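Local coordinates for ATP-dependent protease (Xanthomonas campestris pv. campestris, PDB 7CAY), which probably recognises and binds protein substrates, in the manner of the N-terminal substrate-binding domain of Lon peptidases, at residues Pro123-Leu128 with Arg184-Leu189. Sequence-based numbering, arbitrary orientation.
Sequences PEHGLL and RLEQLL
His125 lays one face of its imidazole on the aliphatic base of Leu185, and this single ring illustrates how a segment leading into one helix can meet another helix with no hydrogen bond passing between them. The touching group is the methylene: Leu185 CB stands 4.0 Å from the ring centroid, 24° off the normal, a CH-pi contact displaced toward the rim on which CD2 and NE2 lie. Leu185 CD1 reaches the same side of the ring, 4.0 Å from His125 CD2. Because the CG of His125 lies anti to its carbonyl carbon (chi1 -61°), the imidazole is carried across to the facing helix. Its opposite face is backed by Glu124 CG, 3.4 Å above the plane, so the ring is held between a neighbour in sequence and a residue far along the chain. A weak hydrogen bond from His125 ND1 to Glu124 O (3.2 Å) may also steady its rotation.

Around this buried pair the contact thins toward solvent at the exposed Glu186, which touches the ring only at its edge. There the chain bends at chi2 and brings OE1 to within 3.6 Å of His125 CE1, with carboxylate and ring planes 56° apart. The nearby carboxylates of Glu124 and Glu186, both on exposed residues, could favour a protonated imidazole, though no salt bridge forms.

In the fold, the contact joins residues 123-128, which run into helix 126-134, to helix 181-190, well away from the centre of the chain. Helix 181-190 has further neighbours: Leu185 also touches Ala154 of helix 154-164, while Leu188 packs on Leu161 of that helix and on Leu175 of helix 169-177. The His125 contact thus brings the segment entering helix 126-134 against a helical bundle that follows the strands of the Lon-type N-terminal domain.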
ATOM      1  N   PRO A 123     -20.079   8.469 -15.524  1.00 90.03           N
ATOM      2  CA  PRO A 123     -20.335   9.907 -15.719  1.00 93.53           C
ATOM      3  C   PRO A 123     -20.418  10.693 -14.425  1.00 86.55           C
ATOM      4  O   PRO A 123     -20.049  11.875 -14.404  1.00 88.12           O
ATOM      5  CB  PRO A 123     -21.669   9.921 -16.477  1.00100.00           C
ATOM      6  N   GLU A 124     -20.882  10.074 -13.338  1.00 92.85           N
ATOM      7  CA  GLU A 124     -20.947  10.747 -12.047  1.00 89.93           C
ATOM      8  C   GLU A 124     -19.576  10.943 -11.412  1.00 84.20           C
ATOM      9  O   GLU A 124     -19.479  11.642 -10.399  1.00 82.40           O
ATOM     10  CB  GLU A 124     -21.844   9.961 -11.090  1.00 90.15           C
ATOM     11  CG  GLU A 124     -21.401   8.522 -10.870  1.00 89.03           C
ATOM     12  CD  GLU A 124     -22.181   7.534 -11.716  1.00 92.55           C
ATOM     13  OE1 GLU A 124     -22.770   6.596 -11.138  1.00 92.57           O
ATOM     14  OE2 GLU A 124     -22.216   7.701 -12.953  1.00 95.57           O
ATOM     15  N   HIS A 125     -18.525  10.346 -11.972  1.00 88.24           N
ATOM     16  CA  HIS A 125     -17.180  10.463 -11.431  1.00 83.74           C
ATOM     17  C   HIS A 125     -16.231  11.219 -12.349  1.00 87.53           C
ATOM     18  O   HIS A 125     -15.038  11.315 -12.040  1.00 85.45           O
ATOM     19  CB  HIS A 125     -16.609   9.071 -11.133  1.00 82.20           C
ATOM     20  CG  HIS A 125     -17.392   8.299 -10.116  1.00 80.02           C
ATOM     21  ND1 HIS A 125     -18.292   8.896  -9.257  1.00 80.60           N
ATOM     22  CD2 HIS A 125     -17.413   6.977  -9.823  1.00 79.51           C
ATOM     23  CE1 HIS A 125     -18.831   7.975  -8.478  1.00 79.01           C
ATOM     24  NE2 HIS A 125     -18.315   6.803  -8.801  1.00 78.78           N
ATOM     25  N   GLY A 126     -16.721  11.752 -13.470  1.00 88.66           N
ATOM     26  CA  GLY A 126     -15.851  12.500 -14.363  1.00 88.95           C
ATOM     27  C   GLY A 126     -15.315  13.768 -13.730  1.00 87.50           C
ATOM     28  O   GLY A 126     -14.154  14.133 -13.936  1.00 87.10           O
ATOM     29  N   LEU A 127     -16.150  14.461 -12.952  1.00 87.65           N
ATOM     30  CA  LEU A 127     -15.676  15.634 -12.228  1.00 86.42           C
ATOM     31  C   LEU A 127     -14.631  15.258 -11.186  1.00 84.88           C
ATOM     32  O   LEU A 127     -13.750  16.067 -10.870  1.00 84.01           O
ATOM     33  CB  LEU A 127     -16.852  16.359 -11.576  1.00 87.41           C
ATOM     34  CG  LEU A 127     -17.757  17.115 -12.544  1.00 91.28           C
ATOM     35  CD1 LEU A 127     -18.977  17.673 -11.827  1.00 92.41           C
ATOM     36  CD2 LEU A 127     -16.967  18.227 -13.212  1.00 93.80           C
ATOM     37  N   LEU A 128     -14.706  14.038 -10.648  1.00 86.73           N
ATOM     38  CA  LEU A 128     -13.672  13.564  -9.738  1.00 84.00           C
ATOM     39  C   LEU A 128     -12.322  13.427 -10.429  1.00 83.92           C
ATOM     40  O   LEU A 128     -11.288  13.450  -9.753  1.00 81.78           O
ATOM     41  CB  LEU A 128     -14.083  12.227  -9.116  1.00 81.47           C
ATOM     42  N   ARG A 184     -15.137   2.515  -4.616  1.00 66.41           N
ATOM     43  CA  ARG A 184     -14.061   3.254  -3.966  1.00 63.98           C
ATOM     44  C   ARG A 184     -14.237   4.753  -4.168  1.00 65.23           C
ATOM     45  O   ARG A 184     -14.142   5.538  -3.218  1.00 63.04           O
ATOM     46  CB  ARG A 184     -12.711   2.787  -4.511  1.00 63.95           C
ATOM     47  CG  ARG A 184     -11.730   2.311  -3.456  1.00 62.69           C
ATOM     48  CD  ARG A 184     -10.416   1.901  -4.097  1.00 62.90           C
ATOM     49  NE  ARG A 184     -10.466   0.551  -4.652  1.00 63.69           N
ATOM     50  CZ  ARG A 184      -9.896   0.193  -5.798  1.00 64.31           C
ATOM     51  NH1 ARG A 184      -9.245   1.093  -6.525  1.00 64.39           N
ATOM     52  NH2 ARG A 184      -9.985  -1.060  -6.223  1.00 65.00           N
ATOM     53  N   LEU A 185     -14.508   5.166  -5.409  1.00 67.41           N
ATOM     54  CA  LEU A 185     -14.738   6.577  -5.698  1.00 69.10           C
ATOM     55  C   LEU A 185     -16.044   7.087  -5.104  1.00 69.54           C
ATOM     56  O   LEU A 185     -16.172   8.294  -4.870  1.00 69.11           O
ATOM     57  CB  LEU A 185     -14.723   6.808  -7.210  1.00 71.07           C
ATOM     58  CG  LEU A 185     -13.351   6.724  -7.883  1.00 70.46           C
ATOM     59  CD1 LEU A 185     -13.495   6.524  -9.383  1.00 72.90           C
ATOM     60  CD2 LEU A 185     -12.540   7.978  -7.590  1.00 69.36           C
ATOM     61  N   GLU A 186     -17.011   6.202  -4.852  1.00 67.80           N
ATOM     62  CA  GLU A 186     -18.279   6.646  -4.282  1.00 69.73           C
ATOM     63  C   GLU A 186     -18.117   7.037  -2.817  1.00 68.44           C
ATOM     64  O   GLU A 186     -18.722   8.014  -2.361  1.00 68.07           O
ATOM     65  CB  GLU A 186     -19.339   5.554  -4.442  1.00 72.07           C
ATOM     66  CG  GLU A 186     -20.767   6.028  -4.200  1.00 74.93           C
ATOM     67  CD  GLU A 186     -21.254   6.999  -5.265  1.00 78.53           C
ATOM     68  OE1 GLU A 186     -21.450   6.571  -6.424  1.00 80.52           O
ATOM     69  OE2 GLU A 186     -21.436   8.191  -4.939  1.00 79.12           O
ATOM     70  N   GLN A 187     -17.306   6.294  -2.062  1.00 67.13           N
ATOM     71  CA  GLN A 187     -17.030   6.674  -0.681  1.00 67.57           C
ATOM     72  C   GLN A 187     -15.885   7.669  -0.574  1.00 65.97           C
ATOM     73  O   GLN A 187     -15.840   8.448   0.385  1.00 65.68           O
ATOM     74  CB  GLN A 187     -16.730   5.437   0.174  1.00 66.57           C
ATOM     75  CG  GLN A 187     -15.353   4.833  -0.019  1.00 65.83           C
ATOM     76  CD  GLN A 187     -15.022   3.802   1.049  1.00 65.38           C
ATOM     77  OE1 GLN A 187     -15.710   3.702   2.068  1.00 65.81           O
ATOM     78  NE2 GLN A 187     -13.963   3.029   0.820  1.00 64.46           N
ATOM     79  N   LEU A 188     -14.963   7.667  -1.540  1.00 66.06           N
ATOM     80  CA  LEU A 188     -13.983   8.744  -1.624  1.00 67.46           C
ATOM     81  C   LEU A 188     -14.669  10.080  -1.871  1.00 73.59           C
ATOM     82  O   LEU A 188     -14.145  11.133  -1.489  1.00 74.94           O
ATOM     83  CB  LEU A 188     -12.969   8.443  -2.728  1.00 66.10           C
ATOM     84  CG  LEU A 188     -11.796   9.404  -2.926  1.00 65.74           C
ATOM     85  CD1 LEU A 188     -10.931   9.461  -1.677  1.00 63.37           C
ATOM     86  CD2 LEU A 188     -10.971   8.988  -4.135  1.00 66.55           C
ATOM     87  N   LEU A 189     -15.845  10.052  -2.502  1.00 70.08           N
ATOM     88  CA  LEU A 189     -16.619  11.268  -2.714  1.00 75.16           C
ATOM     89  C   LEU A 189     -17.218  11.787  -1.413  1.00 78.77           C
ATOM     90  O   LEU A 189     -17.346  13.004  -1.233  1.00 79.41           O
ATOM     91  CB  LEU A 189     -17.719  11.002  -3.745  1.00 76.29           C
ATOM     92  CG  LEU A 189     -18.712  12.125  -4.043  1.00 77.34           C
ATOM     93  CD1 LEU A 189     -17.972  13.367  -4.502  1.00 77.74           C
ATOM     94  CD2 LEU A 189     -19.722  11.682  -5.089  1.00 79.25           C
TER